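Local coordinates for encapsulated ferritin (Haliangium ochraceum, PDB 5N5F), which oxidises Fe(2+) to Fe(3+) with dioxygen as a ferritin-like ferroxidase carried as cargo inside an encapsulin nanocompartment, where the iron is stored, at residues 30-35 against 63-68; 23-28 against 70-75. All blocks are in the same frame, centred on the assembly; numbering follows the deposited sequence.

Contacts 1 and 2 are successive levels of one antiparallel pairing, helix 16-44 against helix 48-75, in the N-terminal domain that crystallizes as a decameric ring; contact 1 is nested within the chain loop that contact 2 closes. Their centres lie about 10 Å apart, and they meet where the CG2 of T68 packs 3.4 Å from the O of A24. In both, the touching residues are buried. Contact 1, nearer the centre of the chain, is built round the buried carboxylate of E31 and brings together E31 and H64, probable iron ligands. At contact 2 the axes stand farther apart, and the interface is purely apolar, while E70, R74 and R75 bond to neighbouring subunits. A third subunit borders both contacts.

Contact 1: residues 30-35 against 63-68; sequences EELEAV and EHAMMT
E31 reaches from helix 16-44 to the neighbouring helix and lays its carboxylate against the backbone at H64 and A65, with the hydroxyl of T68 beyond. With CG beside the backbone N (chi1 -72°) and the chain extended beyond it, OE2 comes within 3.3 Å of the CB of H64, the two side chains crossing at about a right angle. The imidazole extends away from helix 16-44, its plane 57° from that of the carboxylate, and its NE2 is hydrogen-bonded to E60 of a third subunit. At A65 the backbone comes close: the CA of A65 lies 3.2 Å from OE1 of E31, and the CB of A65 meets CD2 of L32 at 4.1 Å. One turn on, OG1 of T68 stands 3.3 Å from OE1 of E31 and 3.0 Å from the O of H64; its single proton may serve either acceptor. The local axes approach to 8.9 Å at 155°, nearly antiparallel. E61 of the same chain packs on E31, and E61 of the third subunit on H64. Glutamates and a histidine gathered between subunits are consistent with the iron-binding ferroxidase centre of encapsulated ferritins, with E31, E61 and H64 as probable ligands.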
loop_
_atom_site.group_PDB
_atom_site.type_symbol
_atom_site.label_atom_id
_atom_site.label_comp_id
_atom_site.label_asym_id
_atom_site.label_seq_id
_atom_site.Cartn_x
_atom_site.Cartn_y
_atom_site.Cartn_z
ATOM N N GLU B 30 -3.145 8.301 -14.614
ATOM C CA GLU B 30 -2.235 9.150 -13.848
ATOM C C GLU B 30 -2.511 10.625 -14.107
ATOM O O GLU B 30 -2.431 11.452 -13.190
ATOM C CB GLU B 30 -0.786 8.809 -14.191
ATOM C CG GLU B 30 -0.349 7.438 -13.707
ATOM C CD GLU B 30 0.963 7.000 -14.321
ATOM O OE1 GLU B 30 1.609 7.830 -14.995
ATOM O OE2 GLU B 30 1.343 5.827 -14.134
ATOM N N GLU B 31 -2.837 10.976 -15.352
ATOM C CA GLU B 31 -3.136 12.367 -15.664
ATOM C C GLU B 31 -4.442 12.808 -15.013
ATOM O O GLU B 31 -4.536 13.926 -14.496
ATOM C CB GLU B 31 -3.171 12.560 -17.180
ATOM C CG GLU B 31 -1.781 12.489 -17.815
ATOM C CD GLU B 31 -1.794 12.042 -19.266
ATOM O OE1 GLU B 31 -2.847 11.567 -19.745
ATOM O OE2 GLU B 31 -0.739 12.159 -19.927
ATOM N N LEU B 32 -5.455 11.937 -15.007
ATOM C CA LEU B 32 -6.705 12.278 -14.337
ATOM C C LEU B 32 -6.514 12.422 -12.832
ATOM O O LEU B 32 -7.194 13.235 -12.196
ATOM C CB LEU B 32 -7.771 11.222 -14.639
ATOM C CG LEU B 32 -8.239 11.159 -16.099
ATOM C CD1 LEU B 32 -9.148 9.970 -16.304
ATOM C CD2 LEU B 32 -8.949 12.445 -16.502
ATOM N N GLU B 33 -5.607 11.644 -12.241
ATOM C CA GLU B 33 -5.330 11.803 -10.818
ATOM C C GLU B 33 -4.689 13.156 -10.534
ATOM O O GLU B 33 -5.031 13.818 -9.547
ATOM C CB GLU B 33 -4.444 10.657 -10.329
ATOM C CG GLU B 33 -5.169 9.318 -10.298
ATOM C CD GLU B 33 -4.278 8.158 -9.902
ATOM O OE1 GLU B 33 -3.054 8.357 -9.757
ATOM O OE2 GLU B 33 -4.807 7.039 -9.733
ATOM N N ALA B 34 -3.767 13.589 -11.397
ATOM C CA ALA B 34 -3.186 14.918 -11.255
ATOM C C ALA B 34 -4.256 16.002 -11.308
ATOM O O ALA B 34 -4.176 17.001 -10.581
ATOM C CB ALA B 34 -2.141 15.147 -12.346
ATOM N N VAL B 35 -5.266 15.826 -12.168
ATOM C CA VAL B 35 -6.337 16.814 -12.283
ATOM C C VAL B 35 -7.094 16.936 -10.967
ATOM O O VAL B 35 -7.426 18.041 -10.523
ATOM C CB VAL B 35 -7.278 16.443 -13.447
ATOM C CG1 VAL B 35 -8.507 17.350 -13.474
ATOM C CG2 VAL B 35 -6.535 16.527 -14.771
ATOM N N GLU B 63 -5.175 18.490 -20.816
ATOM C CA GLU B 63 -4.781 18.395 -22.217
ATOM C C GLU B 63 -4.034 17.097 -22.490
ATOM O O GLU B 63 -4.217 16.473 -23.540
ATOM C CB GLU B 63 -3.919 19.600 -22.603
ATOM C CG GLU B 63 -3.515 19.626 -24.071
ATOM C CD GLU B 63 -2.914 20.955 -24.492
ATOM O OE1 GLU B 63 -2.631 21.788 -23.606
ATOM O OE2 GLU B 63 -2.732 21.168 -25.710
ATOM N N HIS B 64 -3.182 16.675 -21.556
ATOM C CA HIS B 64 -2.472 15.414 -21.726
ATOM C C HIS B 64 -3.440 14.238 -21.706
ATOM O O HIS B 64 -3.300 13.298 -22.496
ATOM C CB HIS B 64 -1.412 15.264 -20.636
ATOM C CG HIS B 64 -0.322 16.288 -20.711
ATOM N ND1 HIS B 64 0.723 16.330 -19.812
ATOM C CD2 HIS B 64 -0.112 17.305 -21.578
ATOM C CE1 HIS B 64 1.529 17.330 -20.123
ATOM N NE2 HIS B 64 1.044 17.937 -21.191
ATOM N N ALA B 65 -4.434 14.285 -20.814
ATOM C CA ALA B 65 -5.417 13.211 -20.719
ATOM C C ALA B 65 -6.201 13.061 -22.017
ATOM O O ALA B 65 -6.429 11.941 -22.488
ATOM C CB ALA B 65 -6.368 13.484 -19.555
ATOM N N MET B 66 -6.628 14.179 -22.607
ATOM C CA MET B 66 -7.438 14.115 -23.818
ATOM C C MET B 66 -6.599 13.755 -25.038
ATOM O O MET B 66 -7.120 13.159 -25.989
ATOM C CB MET B 66 -8.163 15.442 -24.029
ATOM C CG MET B 66 -9.116 15.808 -22.890
ATOM S SD MET B 66 -10.408 14.574 -22.585
ATOM C CE MET B 66 -9.674 13.578 -21.286
ATOM N N MET B 67 -5.309 14.099 -25.034
ATOM C CA MET B 67 -4.408 13.591 -26.062
ATOM C C MET B 67 -4.308 12.074 -25.984
ATOM O O MET B 67 -4.435 11.374 -26.997
ATOM C CB MET B 67 -3.021 14.217 -25.913
ATOM C CG MET B 67 -2.943 15.684 -26.300
ATOM S SD MET B 67 -1.412 16.483 -25.760
ATOM C CE MET B 67 -0.198 15.520 -26.648
ATOM N N THR B 68 -4.084 11.548 -24.776
ATOM C CA THR B 68 -4.003 10.105 -24.593
ATOM C C THR B 68 -5.321 9.430 -24.955
ATOM O O THR B 68 -5.332 8.364 -25.580
ATOM C CB THR B 68 -3.623 9.782 -23.148
ATOM O OG1 THR B 68 -2.408 10.468 -22.795
ATOM C CG2 THR B 68 -3.428 8.287 -22.970
#

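Contact 2: residues 23-28 against 70-75; sequences RALVTL and EWIRRR
The antiparallel helix pair of the encapsulated-ferritin subunit continues here as an apolar seam, in which I72 packs against A24, L25 and L28. CG1 of I72 lies beside its backbone N (chi1 -66°) and touches the CB of A24 at 3.8 Å. Farther out, CD1 of I72 meets CD2 of L25 at 3.8 Å and CD2 of L28 at 4.1 Å, and both leucines cross the isoleucine at about a right angle. The indole of W71 adds its six-membered ring, with CZ3 3.9 Å from the CB of A24, while its NE1 is hydrogen-bonded to E47 of a third subunit. The CB of A24 thus touches both residues. The local axes are 10.3 Å apart at 148°. In encapsulated ferritins two such antiparallel pairs from different subunits build the four-helix ferritin-like fold. Away from the seam, E70, R73 and R74 form a salt-bridge network. R73 grips E70 side-on, NE of R73 3.1 Å from OE1 of E70 and NH2 of R73 on OE2. The NE of R74 makes a salt bridge to the same OE2 of E70 at 2.8 Å, nearly straight (166°), and backbone nitrogens of F88 and T89 of a second subunit also bind this carboxylate.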
loop_
_atom_site.group_PDB
_atom_site.type_symbol
_atom_site.label_atom_id
_atom_site.label_comp_id
_atom_site.label_asym_id
_atom_site.label_seq_id
_atom_site.Cartn_x
_atom_site.Cartn_y
_atom_site.Cartn_z
ATOM N N ARG B 23 -0.396 0.622 -21.274
ATOM C CA ARG B 23 0.458 1.791 -21.089
ATOM C C ARG B 23 -0.333 3.082 -21.248
ATOM O O ARG B 23 -0.138 4.037 -20.488
ATOM C CB ARG B 23 1.627 1.749 -22.076
ATOM C CG ARG B 23 2.557 0.566 -21.867
ATOM C CD ARG B 23 3.734 0.575 -22.830
ATOM N NE ARG B 23 4.636 -0.544 -22.573
ATOM C CZ ARG B 23 4.614 -1.713 -23.211
ATOM N NH1 ARG B 23 3.740 -1.946 -24.179
ATOM N NH2 ARG B 23 5.484 -2.658 -22.880
ATOM N N ALA B 24 -1.244 3.129 -22.222
ATOM C CA ALA B 24 -2.022 4.346 -22.428
ATOM C C ALA B 24 -3.044 4.544 -21.316
ATOM O O ALA B 24 -3.230 5.667 -20.832
ATOM C CB ALA B 24 -2.710 4.304 -23.791
ATOM N N LEU B 25 -3.713 3.471 -20.890
ATOM C CA LEU B 25 -4.727 3.604 -19.847
ATOM C C LEU B 25 -4.111 4.031 -18.516
ATOM O O LEU B 25 -4.695 4.844 -17.792
ATOM C CB LEU B 25 -5.500 2.289 -19.695
ATOM C CG LEU B 25 -6.527 2.003 -20.799
ATOM C CD1 LEU B 25 -7.061 0.569 -20.712
ATOM C CD2 LEU B 25 -7.675 2.996 -20.721
ATOM N N VAL B 26 -2.937 3.505 -18.168
ATOM C CA VAL B 26 -2.324 3.936 -16.914
ATOM C C VAL B 26 -1.897 5.393 -17.009
ATOM O O VAL B 26 -1.971 6.134 -16.019
ATOM C CB VAL B 26 -1.145 3.023 -16.524
ATOM C CG1 VAL B 26 -1.625 1.591 -16.338
ATOM C CG2 VAL B 26 -0.019 3.093 -17.549
ATOM N N THR B 27 -1.468 5.838 -18.194
ATOM C CA THR B 27 -1.084 7.235 -18.363
ATOM C C THR B 27 -2.295 8.148 -18.234
ATOM O O THR B 27 -2.249 9.165 -17.529
ATOM C CB THR B 27 -0.397 7.434 -19.716
ATOM O OG1 THR B 27 0.753 6.581 -19.802
ATOM C CG2 THR B 27 0.048 8.884 -19.892
ATOM N N LEU B 28 -3.390 7.807 -18.915
ATOM C CA LEU B 28 -4.623 8.570 -18.761
ATOM C C LEU B 28 -5.051 8.611 -17.300
ATOM O O LEU B 28 -5.426 9.668 -16.783
ATOM C CB LEU B 28 -5.726 7.968 -19.636
ATOM C CG LEU B 28 -7.132 8.554 -19.488
ATOM C CD1 LEU B 28 -7.122 10.069 -19.642
ATOM C CD2 LEU B 28 -8.076 7.927 -20.502
ATOM N N GLU B 70 -7.606 10.357 -27.082
ATOM C CA GLU B 70 -7.763 10.307 -28.530
ATOM C C GLU B 70 -6.926 9.187 -29.134
ATOM O O GLU B 70 -7.353 8.532 -30.092
ATOM C CB GLU B 70 -7.392 11.654 -29.149
ATOM C CG GLU B 70 -7.406 11.677 -30.683
ATOM C CD GLU B 70 -8.772 11.385 -31.281
ATOM O OE1 GLU B 70 -9.751 11.258 -30.516
ATOM O OE2 GLU B 70 -8.867 11.281 -32.525
ATOM N N TRP B 71 -5.727 8.952 -28.597
ATOM C CA TRP B 71 -4.940 7.818 -29.067
ATOM C C TRP B 71 -5.673 6.508 -28.804
ATOM O O TRP B 71 -5.740 5.636 -29.678
ATOM C CB TRP B 71 -3.569 7.808 -28.400
ATOM C CG TRP B 71 -2.669 6.744 -28.939
ATOM C CD1 TRP B 71 -1.719 6.890 -29.907
ATOM C CD2 TRP B 71 -2.636 5.366 -28.549
ATOM N NE1 TRP B 71 -1.095 5.689 -30.141
ATOM C CE2 TRP B 71 -1.643 4.736 -29.323
ATOM C CE3 TRP B 71 -3.350 4.603 -27.619
ATOM C CZ2 TRP B 71 -1.343 3.382 -29.195
ATOM C CZ3 TRP B 71 -3.053 3.259 -27.495
ATOM C CH2 TRP B 71 -2.058 2.662 -28.278
ATOM N N ILE B 72 -6.241 6.362 -27.605
ATOM C CA ILE B 72 -7.027 5.173 -27.289
ATOM C C ILE B 72 -8.199 5.035 -28.254
ATOM O O ILE B 72 -8.485 3.939 -28.752
ATOM C CB ILE B 72 -7.501 5.233 -25.825
ATOM C CG1 ILE B 72 -6.297 5.137 -24.883
ATOM C CG2 ILE B 72 -8.509 4.124 -25.527
ATOM C CD1 ILE B 72 -6.634 5.377 -23.439
ATOM N N ARG B 73 -8.898 6.139 -28.530
ATOM C CA ARG B 73 -10.099 6.061 -29.358
ATOM C C ARG B 73 -9.777 5.570 -30.762
ATOM O O ARG B 73 -10.572 4.844 -31.372
ATOM C CB ARG B 73 -10.789 7.422 -29.430
ATOM C CG ARG B 73 -12.141 7.381 -30.148
ATOM C CD ARG B 73 -12.568 8.755 -30.630
ATOM N NE ARG B 73 -11.717 9.235 -31.714
ATOM C CZ ARG B 73 -11.901 8.955 -33.002
ATOM N NH1 ARG B 73 -12.909 8.187 -33.389
ATOM N NH2 ARG B 73 -11.065 9.443 -33.907
ATOM N N ARG B 74 -8.628 5.973 -31.303
ATOM C CA ARG B 74 -8.275 5.595 -32.663
ATOM C C ARG B 74 -7.936 4.117 -32.807
ATOM O O ARG B 74 -7.895 3.620 -33.938
ATOM C CB ARG B 74 -7.100 6.450 -33.143
ATOM C CG ARG B 74 -7.447 7.921 -33.290
ATOM C CD ARG B 74 -6.227 8.758 -33.649
ATOM N NE ARG B 74 -6.562 10.176 -33.736
ATOM C CZ ARG B 74 -5.761 11.109 -34.242
ATOM N NH1 ARG B 74 -4.565 10.783 -34.714
ATOM N NH2 ARG B 74 -6.162 12.371 -34.276
ATOM N N ARG B 75 -7.715 3.400 -31.703
ATOM C CA ARG B 75 -7.338 1.992 -31.757
ATOM C C ARG B 75 -8.296 1.100 -30.976
ATOM O O ARG B 75 -8.054 -0.109 -30.873
ATOM C CB ARG B 75 -5.909 1.812 -31.240
ATOM C CG ARG B 75 -4.857 2.393 -32.165
ATOM C CD ARG B 75 -3.514 2.482 -31.479
ATOM N NE ARG B 75 -2.495 3.036 -32.363
ATOM C CZ ARG B 75 -2.390 4.325 -32.672
ATOM N NH1 ARG B 75 -3.245 5.208 -32.171
ATOM N NH2 ARG B 75 -1.429 4.734 -33.487
#